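Local structure of putative polysaccharide biosynthesis protein with aminopeptidase-like domain (Clostridium acetobutylicum, 3K9T) at residues Y172-E177 and A210-K215; K243-G248 and I307-G312; E180-T185 and T216-R221; P226-S231 and E299-S304. The protein probably takes part in the biosynthesis of modified polysaccharides, binds one zinc ion per subunit and is not expected to act as a peptidase despite its aminopeptidase-like domain. All blocks are in the same frame, centred on the assembly; numbering follows the deposited sequence.

Contact 1 (Y172-E177 and A210-K215); sequences YYIRGE and ALSKLK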
loop_
_atom_site.group_PDB
_atom_site.type_symbol
_atom_site.label_atom_id
_atom_site.label_comp_id
_atom_site.label_asym_id
_atom_site.label_seq_id
_atom_site.Cartn_x
_atom_site.Cartn_y
_atom_site.Cartn_z
ATOM N N TYR A 172 4.682 26.493 31.258
ATOM C CA TYR A 172 4.456 27.801 30.652
ATOM C C TYR A 172 3.361 27.657 29.602
ATOM O O TYR A 172 3.400 26.732 28.787
ATOM C CB TYR A 172 5.733 28.325 30.025
ATOM C CG TYR A 172 5.574 29.637 29.297
ATOM C CD1 TYR A 172 4.916 30.718 29.886
ATOM C CD2 TYR A 172 6.125 29.816 28.029
ATOM C CE1 TYR A 172 4.784 31.905 29.215
ATOM C CE2 TYR A 172 6.006 31.012 27.357
ATOM C CZ TYR A 172 5.338 32.047 27.952
ATOM O OH TYR A 172 5.233 33.223 27.272
ATOM N N TYR A 173 2.374 28.543 29.661
ATOM C CA TYR A 173 1.213 28.516 28.763
ATOM C C TYR A 173 1.062 29.820 27.994
ATOM O O TYR A 173 1.049 30.863 28.587
ATOM C CB TYR A 173 -0.049 28.327 29.573
ATOM C CG TYR A 173 -1.297 28.264 28.751
ATOM C CD1 TYR A 173 -1.567 27.156 27.958
ATOM C CD2 TYR A 173 -2.216 29.308 28.760
ATOM C CE1 TYR A 173 -2.700 27.087 27.212
ATOM C CE2 TYR A 173 -3.377 29.245 27.996
ATOM C CZ TYR A 173 -3.600 28.140 27.237
ATOM O OH TYR A 173 -4.731 28.060 26.489
ATOM N N ILE A 174 0.976 29.735 26.674
ATOM C CA ILE A 174 0.710 30.861 25.806
ATOM C C ILE A 174 -0.711 30.671 25.280
ATOM O O ILE A 174 -1.019 29.636 24.658
ATOM C CB ILE A 174 1.666 30.892 24.605
ATOM C CG1 ILE A 174 3.111 31.043 25.064
ATOM C CG2 ILE A 174 1.313 32.015 23.638
ATOM C CD1 ILE A 174 4.121 30.943 23.923
ATOM N N ARG A 175 -1.572 31.647 25.567
ATOM C CA ARG A 175 -2.954 31.667 25.049
ATOM C C ARG A 175 -3.004 32.154 23.590
ATOM O O ARG A 175 -2.538 33.251 23.260
ATOM C CB ARG A 175 -3.860 32.571 25.923
ATOM C CG ARG A 175 -5.354 32.531 25.593
ATOM C CD ARG A 175 -5.804 31.081 25.210
ATOM N NE ARG A 175 -7.231 30.825 25.415
ATOM C CZ ARG A 175 -8.183 30.957 24.493
ATOM N NH1 ARG A 175 -7.895 31.343 23.256
ATOM N NH2 ARG A 175 -9.447 30.709 24.816
ATOM N N GLY A 176 -3.571 31.338 22.720
ATOM C CA GLY A 176 -3.749 31.727 21.325
ATOM C C GLY A 176 -5.165 32.209 21.067
ATOM O O GLY A 176 -5.945 32.370 21.998
ATOM N N GLU A 177 -5.496 32.454 19.806
ATOM C CA GLU A 177 -6.859 32.829 19.454
ATOM C C GLU A 177 -7.781 31.736 19.885
ATOM O O GLU A 177 -8.875 32.029 20.322
ATOM C CB GLU A 177 -7.049 33.055 17.941
ATOM C CG GLU A 177 -6.274 34.246 17.374
ATOM C CD GLU A 177 -6.457 35.516 18.212
ATOM O OE1 GLU A 177 -7.604 36.045 18.246
ATOM O OE2 GLU A 177 -5.458 35.978 18.838
ATOM N N ALA A 210 10.670 32.321 21.567
ATOM C CA ALA A 210 10.262 32.849 20.258
ATOM C C ALA A 210 8.720 32.978 20.129
ATOM O O ALA A 210 8.224 34.010 19.718
ATOM C CB ALA A 210 10.837 31.979 19.108
ATOM N N LEU A 211 7.973 31.935 20.476
ATOM C CA LEU A 211 6.511 31.947 20.328
ATOM C C LEU A 211 5.818 33.033 21.154
ATOM O O LEU A 211 4.834 33.622 20.718
ATOM C CB LEU A 211 5.901 30.579 20.629
ATOM C CG LEU A 211 5.941 29.546 19.504
ATOM C CD1 LEU A 211 5.017 28.382 19.888
ATOM C CD2 LEU A 211 5.519 30.141 18.184
ATOM N N SER A 212 6.356 33.268 22.346
ATOM C CA SER A 212 5.966 34.352 23.226
ATOM C C SER A 212 5.811 35.694 22.548
ATOM O O SER A 212 5.070 36.530 23.029
ATOM C CB SER A 212 7.050 34.549 24.290
ATOM O OG SER A 212 6.952 33.558 25.266
ATOM N N LYS A 213 6.578 35.914 21.495
ATOM C CA LYS A 213 6.616 37.186 20.817
ATOM C C LYS A 213 5.690 37.268 19.610
ATOM O O LYS A 213 5.643 38.305 18.953
ATOM C CB LYS A 213 8.062 37.452 20.421
ATOM C CG LYS A 213 8.946 37.623 21.677
ATOM C CD LYS A 213 10.404 37.765 21.367
ATOM C CE LYS A 213 11.196 38.193 22.611
ATOM N NZ LYS A 213 11.079 37.278 23.734
ATOM N N LEU A 214 4.933 36.199 19.345
ATOM C CA LEU A 214 4.073 36.098 18.168
ATOM C C LEU A 214 2.595 35.962 18.539
ATOM O O LEU A 214 2.245 35.492 19.617
ATOM C CB LEU A 214 4.466 34.861 17.366
ATOM C CG LEU A 214 5.920 34.678 16.948
ATOM C CD1 LEU A 214 6.053 33.402 16.152
ATOM C CD2 LEU A 214 6.355 35.859 16.113
ATOM N N LYS A 215 1.728 36.353 17.619
ATOM C CA LYS A 215 0.291 36.215 17.803
ATOM C C LYS A 215 -0.094 34.871 17.163
ATOM O O LYS A 215 -0.139 34.761 15.954
ATOM C CB LYS A 215 -0.410 37.384 17.110
ATOM C CG LYS A 215 -1.960 37.384 17.214
ATOM C CD LYS A 215 -2.585 38.571 16.426
ATOM C CE LYS A 215 -4.101 38.401 16.179
ATOM N NZ LYS A 215 -4.914 38.633 17.405
HETATM O O HOH W 1 -0.157 33.698 20.906
#
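Leu-211 touches Ile-174 at the start of this surface contact. The two side chains cross at about a right angle, with Ile-174 CD1 set 3.8 Å from Leu-211 CB. The same methyl lies 3.6 Å from Ser-212 N, so one carbon covers the junction of two residues. Ser-212 comes next and carries the main polar link. Its OG accepts a hydrogen bond of 2.7 Å from Tyr-172 OH and sits at the edge of the ring, near its plane. Ser-212 OG also bonds Ala-208 O one turn back, so the hydroxyl has a partner on the strand and another in helix 194-211. Residues 211-214 form a type I beta turn, closed by Leu-214 N to Leu-211 O. At its last residue, a water lies 3.3 Å from Leu-214 O and, more weakly, 3.4 Å from Arg-175 O. Lys-215 ends the walk. Its chain runs extended and bends only at chi4 (74°), which sets the direction of NZ at Glu-177. Lys-215 NZ makes a salt bridge of 3.1 Å to Glu-177 OE2, weak as a hydrogen bond. Both residues are exposed. The second segment is the return link of the beta-alpha-beta unit formed by strand 181-187, helix 194-211 and strand 219-225. It passes the end of strand 166-174, the antiparallel neighbour of 219-225.

Contact 2 (K243-G248 and I307-G312); sequences KNIKMG and INLSVG. Unlike the reference sequence in segment 307-312: Ser-310 (reference Pro).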
loop_
_atom_site.group_PDB
_atom_site.type_symbol
_atom_site.label_atom_id
_atom_site.label_comp_id
_atom_site.label_asym_id
_atom_site.label_seq_id
_atom_site.Cartn_x
_atom_site.Cartn_y
_atom_site.Cartn_z
ATOM N N LYS A 243 -8.865 17.402 26.655
ATOM C CA LYS A 243 -9.743 17.548 25.482
ATOM C C LYS A 243 -9.276 18.628 24.468
ATOM O O LYS A 243 -9.632 18.571 23.319
ATOM C CB LYS A 243 -11.197 17.810 25.937
ATOM C CG LYS A 243 -11.385 19.137 26.690
ATOM C CD LYS A 243 -12.775 19.244 27.320
ATOM C CE LYS A 243 -12.980 20.585 28.005
ATOM N NZ LYS A 243 -12.739 21.712 27.041
ATOM N N ASN A 244 -8.502 19.614 24.892
ATOM C CA ASN A 244 -8.007 20.645 23.992
ATOM C C ASN A 244 -6.673 20.341 23.339
ATOM O O ASN A 244 -6.291 21.066 22.440
ATOM C CB ASN A 244 -7.806 21.960 24.744
ATOM C CG ASN A 244 -9.096 22.518 25.331
ATOM O OD1 ASN A 244 -10.171 22.358 24.768
ATOM N ND2 ASN A 244 -8.973 23.219 26.455
ATOM N N ILE A 245 -5.923 19.350 23.807
ATOM C CA ILE A 245 -4.592 19.102 23.233
ATOM C C ILE A 245 -4.717 18.395 21.876
ATOM O O ILE A 245 -5.038 17.214 21.780
ATOM C CB ILE A 245 -3.706 18.338 24.205
ATOM C CG1 ILE A 245 -3.554 19.170 25.487
ATOM C CG2 ILE A 245 -2.364 18.030 23.551
ATOM C CD1 ILE A 245 -3.098 18.356 26.693
ATOM N N LYS A 246 -4.484 19.156 20.814
ATOM C CA LYS A 246 -4.734 18.690 19.457
ATOM C C LYS A 246 -3.564 17.830 19.025
ATOM O O LYS A 246 -3.742 16.874 18.330
ATOM C CB LYS A 246 -4.906 19.888 18.503
ATOM C CG LYS A 246 -5.901 19.698 17.325
ATOM C CD LYS A 246 -5.471 20.479 15.998
ATOM C CE LYS A 246 -6.597 21.195 15.167
ATOM N NZ LYS A 246 -7.941 20.552 15.071
HETATM N N MSE A 247 -2.368 18.193 19.457
HETATM C CA MSE A 247 -1.158 17.509 19.070
HETATM C C MSE A 247 -0.004 17.861 20.027
HETATM O O MSE A 247 -0.098 18.766 20.844
HETATM C CB MSE A 247 -0.815 17.799 17.599
HETATM C CG MSE A 247 -0.648 19.260 17.168
HETATM SE SE MSE A 247 -0.552 19.396 15.219
HETATM C CE MSE A 247 -2.191 20.319 14.742
ATOM N N GLY A 248 1.074 17.100 19.962
ATOM C CA GLY A 248 2.194 17.354 20.846
ATOM C C GLY A 248 3.479 16.711 20.393
ATOM O O GLY A 248 3.455 15.811 19.580
ATOM N N ILE A 307 -5.397 8.047 27.852
ATOM C CA ILE A 307 -5.009 9.455 27.631
ATOM C C ILE A 307 -5.174 9.714 26.146
ATOM O O ILE A 307 -5.972 10.550 25.757
ATOM C CB ILE A 307 -3.541 9.733 28.111
ATOM C CG1 ILE A 307 -3.402 9.393 29.609
ATOM C CG2 ILE A 307 -3.126 11.154 27.796
ATOM C CD1 ILE A 307 -4.299 10.155 30.554
ATOM N N ASN A 308 -4.381 9.000 25.335
ATOM C CA ASN A 308 -4.657 8.799 23.925
ATOM C C ASN A 308 -4.600 10.058 23.080
ATOM O O ASN A 308 -5.397 10.246 22.140
ATOM C CB ASN A 308 -6.005 8.085 23.762
ATOM C CG ASN A 308 -6.120 7.345 22.442
ATOM O OD1 ASN A 308 -5.226 6.596 22.038
ATOM N ND2 ASN A 308 -7.224 7.547 21.764
ATOM N N LEU A 309 -3.581 10.864 23.381
ATOM C CA LEU A 309 -3.305 12.093 22.640
ATOM C C LEU A 309 -2.339 11.801 21.487
ATOM O O LEU A 309 -1.727 10.741 21.480
ATOM C CB LEU A 309 -2.675 13.139 23.550
ATOM C CG LEU A 309 -3.401 13.492 24.835
ATOM C CD1 LEU A 309 -2.419 14.282 25.745
ATOM C CD2 LEU A 309 -4.680 14.269 24.491
ATOM N N SER A 310 -2.215 12.739 20.533
ATOM C CA SER A 310 -1.306 12.573 19.418
ATOM C C SER A 310 -0.006 13.268 19.723
ATOM O O SER A 310 0.157 14.445 19.432
ATOM C CB SER A 310 -1.894 13.136 18.111
ATOM O OG SER A 310 -3.234 12.763 18.044
ATOM N N VAL A 311 0.914 12.530 20.300
ATOM C CA VAL A 311 2.211 13.078 20.651
ATOM C C VAL A 311 3.330 12.239 19.991
ATOM O O VAL A 311 3.426 11.017 20.180
ATOM C CB VAL A 311 2.377 13.139 22.200
ATOM C CG1 VAL A 311 3.785 13.622 22.587
ATOM C CG2 VAL A 311 1.305 13.987 22.780
ATOM N N GLY A 312 4.145 12.906 19.188
ATOM C CA GLY A 312 5.362 12.283 18.651
ATOM C C GLY A 312 6.602 12.847 19.322
ATOM O O GLY A 312 6.505 13.478 20.357
HETATM O O HOH W 2 -4.164 14.767 20.764
#
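Gly-248 pairs with Val-311 in a parallel beta bridge, and it loses more surface here than any other residue of the two segments. Its N gives a weak hydrogen bond of 2.9 Å to Ser-310 O, bent to 127° at the hydrogen. Its O accepts a straighter bond of 3.0 Å from Gly-312 N. A CA-H...O contact from Val-311 CA reaches the same oxygen at 3.2 Å. Gly-248 has no side chain, and Val-311 CG2 comes within 4.0 Å of Gly-248 CA. Leu-309 is the second main residue. Its CD2 branch rests 4.0 Å from Ile-245 O and 4.2 Å from Ile-245 CB, while the side chain also packs on Phe-302. Ser-310 takes part mostly through its backbone. Its O also takes a CA-H...O contact from Met-247 CA, and its N donates to a water at 2.8 Å. That water in turn donates to Ile-245 O and, weakly, to Lys-246 O. The water thus bridges the two segments just before they pair directly. This is the opening end of a parallel strand pair, 245-250 with 311-315, in the mixed sheet of a zinc-exopeptidase-like alpha/beta fold.

Contact 3 (E180-T185 and T216-R221); sequences EEILLT and TKYSYR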
loop_
_atom_site.group_PDB
_atom_site.type_symbol
_atom_site.label_atom_id
_atom_site.label_comp_id
_atom_site.label_asym_id
_atom_site.label_seq_id
_atom_site.Cartn_x
_atom_site.Cartn_y
_atom_site.Cartn_z
ATOM N N GLU A 180 -7.578 25.364 21.438
ATOM C CA GLU A 180 -6.928 24.150 20.976
ATOM C C GLU A 180 -5.454 24.350 21.182
ATOM O O GLU A 180 -4.917 25.430 20.945
ATOM C CB GLU A 180 -7.253 23.857 19.541
ATOM C CG GLU A 180 -8.628 23.293 19.387
ATOM C CD GLU A 180 -9.201 23.592 18.039
ATOM O OE1 GLU A 180 -8.703 23.008 17.037
ATOM O OE2 GLU A 180 -10.145 24.422 18.010
ATOM N N GLU A 181 -4.810 23.294 21.628
ATOM C CA GLU A 181 -3.539 23.428 22.242
ATOM C C GLU A 181 -2.515 22.503 21.614
ATOM O O GLU A 181 -2.827 21.352 21.274
ATOM C CB GLU A 181 -3.746 23.065 23.704
ATOM C CG GLU A 181 -2.668 23.455 24.615
ATOM C CD GLU A 181 -3.010 23.132 26.049
ATOM O OE1 GLU A 181 -4.025 23.650 26.572
ATOM O OE2 GLU A 181 -2.231 22.381 26.667
ATOM N N ILE A 182 -1.306 23.021 21.445
ATOM C CA ILE A 182 -0.172 22.224 21.006
ATOM C C ILE A 182 0.705 22.087 22.283
ATOM O O ILE A 182 0.974 23.106 22.951
ATOM C CB ILE A 182 0.608 22.915 19.869
ATOM C CG1 ILE A 182 -0.319 23.268 18.690
ATOM C CG2 ILE A 182 1.847 22.112 19.486
ATOM C CD1 ILE A 182 -1.039 22.116 17.987
ATOM N N LEU A 183 1.094 20.847 22.626
ATOM C CA LEU A 183 1.865 20.522 23.831
ATOM C C LEU A 183 3.307 20.158 23.468
ATOM O O LEU A 183 3.549 19.302 22.616
ATOM C CB LEU A 183 1.206 19.341 24.564
ATOM C CG LEU A 183 1.814 18.823 25.899
ATOM C CD1 LEU A 183 1.708 19.832 27.124
ATOM C CD2 LEU A 183 1.231 17.453 26.245
ATOM N N LEU A 184 4.271 20.814 24.105
ATOM C CA LEU A 184 5.669 20.526 23.856
ATOM C C LEU A 184 6.262 20.221 25.208
ATOM O O LEU A 184 6.259 21.078 26.071
ATOM C CB LEU A 184 6.356 21.732 23.208
ATOM C CG LEU A 184 5.769 22.064 21.830
ATOM C CD1 LEU A 184 6.253 23.380 21.365
ATOM C CD2 LEU A 184 6.168 20.996 20.834
ATOM N N THR A 185 6.760 19.004 25.400
ATOM C CA THR A 185 7.229 18.584 26.701
ATOM C C THR A 185 8.691 18.198 26.637
ATOM O O THR A 185 9.199 17.809 25.582
ATOM C CB THR A 185 6.407 17.373 27.221
ATOM O OG1 THR A 185 6.916 16.141 26.674
ATOM C CG2 THR A 185 4.944 17.528 26.859
ATOM N N THR A 216 -0.356 33.848 17.973
ATOM C CA THR A 216 -0.626 32.498 17.451
ATOM C C THR A 216 -2.104 32.148 17.435
ATOM O O THR A 216 -2.865 32.672 18.233
ATOM C CB THR A 216 0.124 31.399 18.270
ATOM O OG1 THR A 216 -0.349 31.390 19.631
ATOM C CG2 THR A 216 1.613 31.643 18.245
ATOM N N LYS A 217 -2.487 31.270 16.501
ATOM C CA LYS A 217 -3.867 30.760 16.375
ATOM C C LYS A 217 -4.096 29.771 17.500
ATOM O O LYS A 217 -5.097 29.830 18.225
ATOM C CB LYS A 217 -4.071 30.063 15.008
ATOM C CG LYS A 217 -5.430 29.331 14.746
ATOM C CD LYS A 217 -5.437 28.680 13.313
ATOM C CE LYS A 217 -6.349 27.426 13.181
ATOM N NZ LYS A 217 -6.760 27.104 11.761
ATOM N N TYR A 218 -3.152 28.859 17.631
ATOM C CA TYR A 218 -3.217 27.873 18.677
ATOM C C TYR A 218 -2.597 28.355 20.000
ATOM O O TYR A 218 -1.818 29.312 20.038
ATOM C CB TYR A 218 -2.543 26.578 18.245
ATOM C CG TYR A 218 -3.254 25.844 17.144
ATOM C CD1 TYR A 218 -4.399 25.111 17.400
ATOM C CD2 TYR A 218 -2.766 25.859 15.851
ATOM C CE1 TYR A 218 -5.045 24.422 16.388
ATOM C CE2 TYR A 218 -3.404 25.186 14.848
ATOM C CZ TYR A 218 -4.531 24.457 15.115
ATOM O OH TYR A 218 -5.128 23.771 14.094
ATOM N N SER A 219 -3.022 27.691 21.070
ATOM C CA SER A 219 -2.461 27.861 22.382
ATOM C C SER A 219 -1.338 26.858 22.460
ATOM O O SER A 219 -1.388 25.833 21.790
ATOM C CB SER A 219 -3.493 27.604 23.472
ATOM O OG SER A 219 -4.432 28.667 23.525
ATOM N N TYR A 220 -0.309 27.195 23.236
ATOM C CA TYR A 220 0.864 26.373 23.375
ATOM C C TYR A 220 1.195 26.186 24.842
ATOM O O TYR A 220 1.197 27.145 25.590
ATOM C CB TYR A 220 2.043 27.018 22.632
ATOM C CG TYR A 220 1.894 26.949 21.151
ATOM C CD1 TYR A 220 1.064 27.856 20.483
ATOM C CD2 TYR A 220 2.577 25.972 20.399
ATOM C CE1 TYR A 220 0.908 27.795 19.116
ATOM C CE2 TYR A 220 2.435 25.901 19.007
ATOM C CZ TYR A 220 1.572 26.808 18.377
ATOM O OH TYR A 220 1.396 26.776 17.015
ATOM N N ARG A 221 1.462 24.946 25.239
ATOM C CA ARG A 221 1.855 24.633 26.597
ATOM C C ARG A 221 3.185 23.944 26.590
ATOM O O ARG A 221 3.406 23.016 25.820
ATOM C CB ARG A 221 0.852 23.721 27.238
ATOM C CG ARG A 221 1.096 23.434 28.728
ATOM C CD ARG A 221 0.020 22.465 29.289
ATOM N NE ARG A 221 -1.321 22.984 29.025
ATOM C CZ ARG A 221 -1.901 23.981 29.704
ATOM N NH1 ARG A 221 -1.287 24.554 30.722
ATOM N NH2 ARG A 221 -3.124 24.405 29.378
#
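Arg-221 pairs with Leu-183 and reaches along the neighbouring strand to Glu-181, two residues before Leu-183. Its CB lies 3.4 Å from Glu-181 OE2. CG passes Leu-183 CD1, and CD packs on that same methyl at 3.8 Å. Arg-221 CD also lies 3.5 Å from Glu-181 OE2. The aliphatic part thus leans on a leucine before the charge begins. The chain bends at chi3 (-54°), which places NE at the carboxylate. NE donates to Glu-181 OE2 at 2.6 Å, and NH2 donates to Glu-181 OE1 at 3.0 Å. The grip is side-on, one nitrogen to each oxygen. It is not coplanar: carboxylate and guanidinium planes are 56° apart, and both oxygens are met from above the carboxylate plane. At the tip, NH1 makes a salt bridge to Glu-171. The two acids probably stabilise the positive charge of this buried arginine. On the other face of the sheet, Ile-182 lies beside Tyr-220, and Ile-182 CB is 3.6 Å from Tyr-220 CE2. Ile-182 CD1 sits over one face of the Tyr-218 ring. Between the faces runs a regular parallel pairing, including Leu-184 N to Arg-221 O at 2.9 Å. The two strands are the arms of a beta-alpha-beta unit linked by helix 194-211. Strand 245-250 flanks 181-187, strand 166-174 flanks 219-225, and Ile-350 and Ile-353 of helix 336-355 pack against the face bearing Ile-182 and Tyr-220.

Contact 4 (P226-S231 and E299-S304); sequences PETIGS and ERQFSS. With IMD (imidazole), chain E.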
loop_
_atom_site.group_PDB
_atom_site.type_symbol
_atom_site.label_atom_id
_atom_site.label_comp_id
_atom_site.label_asym_id
_atom_site.label_seq_id
_atom_site.Cartn_x
_atom_site.Cartn_y
_atom_site.Cartn_z
ATOM N N PRO A 226 10.121 15.841 35.445
ATOM C CA PRO A 226 10.922 14.611 35.384
ATOM C C PRO A 226 10.270 13.587 34.491
ATOM O O PRO A 226 9.032 13.498 34.478
ATOM C CB PRO A 226 10.885 14.088 36.840
ATOM C CG PRO A 226 9.729 14.781 37.501
ATOM C CD PRO A 226 9.683 16.132 36.819
ATOM N N GLU A 227 11.072 12.773 33.803
ATOM C CA GLU A 227 10.493 11.750 32.944
ATOM C C GLU A 227 9.611 10.753 33.703
ATOM O O GLU A 227 9.854 10.422 34.857
ATOM C CB GLU A 227 11.554 10.994 32.139
ATOM C CG GLU A 227 10.935 10.196 30.955
ATOM C CD GLU A 227 11.961 9.468 30.109
ATOM O OE1 GLU A 227 12.723 8.688 30.687
ATOM O OE2 GLU A 227 11.990 9.642 28.866
ATOM N N THR A 228 8.577 10.290 33.013
ATOM C CA THR A 228 7.656 9.304 33.508
ATOM C C THR A 228 6.850 9.821 34.676
ATOM O O THR A 228 5.700 10.142 34.491
ATOM C CB THR A 228 8.344 7.906 33.769
ATOM O OG1 THR A 228 8.800 7.432 32.518
ATOM C CG2 THR A 228 7.376 6.846 34.318
ATOM N N ILE A 229 7.447 9.889 35.860
ATOM C CA ILE A 229 6.730 10.344 37.065
ATOM C C ILE A 229 6.167 11.783 36.923
ATOM O O ILE A 229 5.041 12.081 37.385
ATOM C CB ILE A 229 7.592 10.170 38.357
ATOM C CG1 ILE A 229 6.761 10.505 39.595
ATOM C CG2 ILE A 229 8.902 10.976 38.290
ATOM C CD1 ILE A 229 5.470 9.643 39.739
ATOM N N GLY A 230 6.924 12.648 36.248
ATOM C CA GLY A 230 6.482 14.026 36.008
ATOM C C GLY A 230 5.298 14.119 35.074
ATOM O O GLY A 230 4.326 14.728 35.408
ATOM N N SER A 231 5.371 13.485 33.909
ATOM C CA SER A 231 4.236 13.480 32.967
ATOM C C SER A 231 2.981 12.837 33.553
ATOM O O SER A 231 1.867 13.336 33.345
ATOM C CB SER A 231 4.614 12.837 31.631
ATOM O OG SER A 231 5.006 11.491 31.761
ATOM N N GLU A 299 6.064 10.086 25.566
ATOM C CA GLU A 299 5.028 9.752 24.584
ATOM C C GLU A 299 4.302 8.470 24.988
ATOM O O GLU A 299 3.129 8.294 24.661
ATOM C CB GLU A 299 5.609 9.659 23.176
ATOM C CG GLU A 299 6.592 8.521 22.951
ATOM C CD GLU A 299 8.007 8.831 23.375
ATOM O OE1 GLU A 299 8.241 9.934 23.934
ATOM O OE2 GLU A 299 8.878 7.955 23.124
ATOM N N ARG A 300 4.975 7.594 25.741
ATOM C CA ARG A 300 4.277 6.457 26.393
ATOM C C ARG A 300 3.160 6.827 27.344
ATOM O O ARG A 300 2.121 6.153 27.398
ATOM C CB ARG A 300 5.221 5.514 27.135
ATOM C CG ARG A 300 6.404 6.133 27.769
ATOM C CD ARG A 300 7.532 5.127 27.827
ATOM N NE ARG A 300 7.679 4.713 29.200
ATOM C CZ ARG A 300 8.764 4.931 29.930
ATOM N NH1 ARG A 300 9.846 5.474 29.387
ATOM N NH2 ARG A 300 8.786 4.567 31.208
ATOM N N GLN A 301 3.361 7.867 28.131
ATOM C CA GLN A 301 2.279 8.279 29.031
ATOM C C GLN A 301 1.193 8.964 28.207
ATOM O O GLN A 301 0.041 8.616 28.307
ATOM C CB GLN A 301 2.788 9.128 30.188
ATOM C CG GLN A 301 4.074 8.598 30.839
ATOM C CD GLN A 301 3.982 7.168 31.313
ATOM O OE1 GLN A 301 2.886 6.665 31.611
ATOM N NE2 GLN A 301 5.146 6.499 31.416
ATOM N N PHE A 302 1.563 9.849 27.292
ATOM C CA PHE A 302 0.545 10.569 26.507
ATOM C C PHE A 302 -0.224 9.668 25.572
ATOM O O PHE A 302 -1.341 9.983 25.207
ATOM C CB PHE A 302 1.152 11.766 25.754
ATOM C CG PHE A 302 1.760 12.780 26.658
ATOM C CD1 PHE A 302 0.983 13.449 27.578
ATOM C CD2 PHE A 302 3.127 13.041 26.629
ATOM C CE1 PHE A 302 1.562 14.384 28.458
ATOM C CE2 PHE A 302 3.705 13.991 27.513
ATOM C CZ PHE A 302 2.924 14.654 28.411
ATOM N N SER A 303 0.378 8.546 25.202
ATOM C CA SER A 303 -0.217 7.598 24.274
ATOM C C SER A 303 -0.839 6.380 24.941
ATOM O O SER A 303 -1.246 5.477 24.229
ATOM C CB SER A 303 0.850 7.137 23.297
ATOM O OG SER A 303 1.354 8.260 22.592
ATOM N N SER A 304 -0.876 6.336 26.285
ATOM C CA SER A 304 -1.631 5.321 27.039
ATOM C C SER A 304 -3.032 5.341 26.496
ATOM O O SER A 304 -3.492 6.378 26.004
ATOM C CB SER A 304 -1.843 5.684 28.509
ATOM O OG SER A 304 -0.932 6.602 28.996
HETATM N N1 IMD E . 14.246 8.538 28.074
HETATM C C2 IMD E . 15.129 9.237 28.821
HETATM N N3 IMD E . 16.342 8.729 28.623
HETATM C C4 IMD E . 16.246 7.722 27.734
HETATM C C5 IMD E . 14.913 7.601 27.383
HETATM O O HOH W 3 7.452 8.094 30.262
#
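Ser-231 and Gln-301 make the tight part of this contact. Ser-231 OG lies 3.2 Å from Gln-301 CG and 3.6 Å from Gln-301 CB. With OG between the backbone N and the carbonyl carbon (chi1 61°), it faces Gln-301; it also makes a weak hydrogen bond with Asp-298. Ser-231 CB also approaches Phe-302 CZ at 4.1 Å, and the ring continues onto Leu-183 and Thr-185 of the central sheet. Thr-228 CG2 adds a contact of 3.7 Å with Gln-301 NE2. The fold here is aminopeptidase-like: the start of helix 229-237 meets the short helix 299-302 near the metal site, with the Arg-300 side chain about 9 Å from the zinc ion. Toward Thr-228 and Arg-300, both partly exposed, the fit is looser and water takes part. Thr-228 OG1 lies over one face of the Arg-300 guanidinium, yet its approach to NH2 has too poor an angle for a hydrogen bond. A water sits over the centre of a guanidinium face. It is 2.7 Å from Thr-228 OG1 and accepts from Gln-301 NE2 at 3.0 Å. Arg-300 and Gln-301 also reach the second subunit: Arg-300 NH2 makes a salt bridge to Glu-367 of that subunit, and Gln-301 OE1 bonds the backbone N of the same residue. An imidazole, probably from the crystallisation liquor, donates from N1 to Glu-227 OE2 at 2.6 Å.

In the fold
Of the contacting elements, strand 166-174 comes first, and its end opens contact 1. Strand 181-187 then opens contact 3. Helix 194-211 leads to the closing of contact 1 at 210-215, and strand 219-225 closes contact 3 directly after, so these two loops cross. They touch through the pairing of strands 166-174 and 219-225. Both are closed before 226-231 opens contact 4 and 243-248 opens contact 2. Those two cross as well: 299-304 closes contact 4 and 307-312 closes contact 2. Contact 1 ties a strand end to the end of helix 194-211, while contacts 3 and 2 each pair two strands of the same sheet. Contact 4 joins two helices near the zinc site, and Phe-302 connects it to contacts 2 and 3.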